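Local coordinates for Low molecular weight protein-tyrosine-phosphatase yfkJ (PDB 4ETM) that removes phosphate from phosphotyrosine-containing proteins as a low molecular weight protein tyrosine phosphatase and takes part in resistance to ethanol stress, at the interface of chains A and B. Numbering follows the deposited sequence. Chains: chain A/B, Low molecular weight protein-tyrosine-phosphatase yfkJ.

The interface of chains A and B. Residues chain A 111-112, 115; chain B 59, 111-112, 115-116.
A:Ser112 and B:Ser112 share nearly one torsion, chi1 -63° and -59°, which carries each OG away from its own carbonyl carbon, beside its backbone N, and out toward the partner helix. There the two hydroxyls perform the same task in opposite directions across the two-fold. The OG of B:Ser112 donates to the carbonyl O of A:Gly111 at 2.6 Å, and the OG of A:Ser112 returns the bond to the carbonyl O of B:Gly111 at 2.7 Å. Neither donor lies on a carbonyl lone pair; each hydroxyl stands well above the plane of the C=O it grips, at a C=O...O angle of 108° for the first bond. The pair illustrates how two helices, 107-117 of chain A and 107-116 of chain B, can approach closely, with serine hydroxyls bonding to the partner's main chain: glycine brings no side chain to the crossing, and the small size of serine probably lets the helices approach while it supplies a donor for a main-chain oxygen.

Nearly one turn further on, B:Ser115 and the poorly ordered A:Ser115 extend the pattern with carbon contacts. CB of B:Ser115 lies 3.9 Å from CB of A:Ser112; less certainly, CB of A:Ser115 packs at 3.9 Å against CA of B:Ser112. B:Met116 bends at chi3 and brings its CE toward the modelled A:Ser115 hydroxyl, while B:Ile59, from a loop, borders this side more distantly.

The patch is modest and forms part of a larger symmetric interface. Its centre lies about 9 Å from the nucleophile B:Cys25; the structure alone does not show whether the pairing affects catalysis or whether this dimer forms in the cell. The hydroxyls of A:Ser115 and B:Ser115 meet at a bridging water: water 1 sits 2.8 Å from OG of B:Ser115 and, as modelled, an equal 2.8 Å from OG of A:Ser115.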
loop_
_atom_site.group_PDB
_atom_site.type_symbol
_atom_site.label_atom_id
_atom_site.label_comp_id
_atom_site.label_asym_id
_atom_site.label_seq_id
_atom_site.Cartn_x
_atom_site.Cartn_y
_atom_site.Cartn_z
ATOM N N GLY A 111 -0.383 2.818 -0.437
ATOM C CA GLY A 111 -0.927 2.896 0.902
ATOM C C GLY A 111 -0.360 4.061 1.692
ATOM O O GLY A 111 -1.089 4.725 2.428
ATOM N N SER A 112 0.940 4.312 1.540
ATOM C CA SER A 112 1.559 5.442 2.221
ATOM C C SER A 112 0.985 6.762 1.748
ATOM O O SER A 112 0.749 7.649 2.562
ATOM C CB SER A 112 3.073 5.436 2.037
ATOM O OG SER A 112 3.637 4.279 2.634
ATOM N N SER A 115 -2.431 7.308 3.375
ATOM C CA SER A 115 -2.295 7.785 4.743
ATOM C C SER A 115 -1.979 9.288 4.781
ATOM O O SER A 115 -2.284 9.976 5.757
ATOM C CB SER A 115 -1.176 6.994 5.444
ATOM O OG SER A 115 -1.049 7.333 6.819
ATOM N N ILE B 59 -7.534 2.679 7.830
ATOM C CA ILE B 59 -6.685 3.760 7.376
ATOM C C ILE B 59 -7.498 5.008 7.005
ATOM O O ILE B 59 -7.118 6.128 7.368
ATOM C CB ILE B 59 -5.844 3.312 6.162
ATOM C CG1 ILE B 59 -4.935 2.132 6.544
ATOM C CG2 ILE B 59 -5.086 4.494 5.587
ATOM C CD1 ILE B 59 -4.124 2.380 7.810
ATOM N N GLY B 111 1.818 -0.251 4.007
ATOM C CA GLY B 111 2.423 1.016 3.626
ATOM C C GLY B 111 1.871 2.181 4.434
ATOM O O GLY B 111 2.626 3.062 4.864
ATOM N N SER B 112 0.559 2.182 4.644
ATOM C CA SER B 112 -0.056 3.238 5.439
ATOM C C SER B 112 0.467 3.242 6.858
ATOM O O SER B 112 0.783 4.289 7.410
ATOM C CB SER B 112 -1.568 3.076 5.484
ATOM O OG SER B 112 -2.130 3.105 4.188
ATOM N N SER B 115 4.259 4.243 7.241
ATOM C CA SER B 115 4.408 5.690 7.062
ATOM C C SER B 115 3.898 6.453 8.295
ATOM O O SER B 115 4.540 7.417 8.747
ATOM C CB SER B 115 3.704 6.157 5.772
ATOM O OG SER B 115 3.716 7.569 5.678
ATOM N N MET B 116 2.762 6.022 8.840
ATOM C CA MET B 116 2.217 6.623 10.061
ATOM C C MET B 116 3.205 6.480 11.211
ATOM O O MET B 116 3.355 7.381 12.041
ATOM C CB MET B 116 0.890 5.963 10.443
ATOM C CG MET B 116 0.088 6.766 11.432
ATOM S SD MET B 116 -1.403 5.881 11.889
ATOM C CE MET B 116 -1.901 5.359 10.264
HETATM O O HOH W 1 1.485 8.550 6.966
#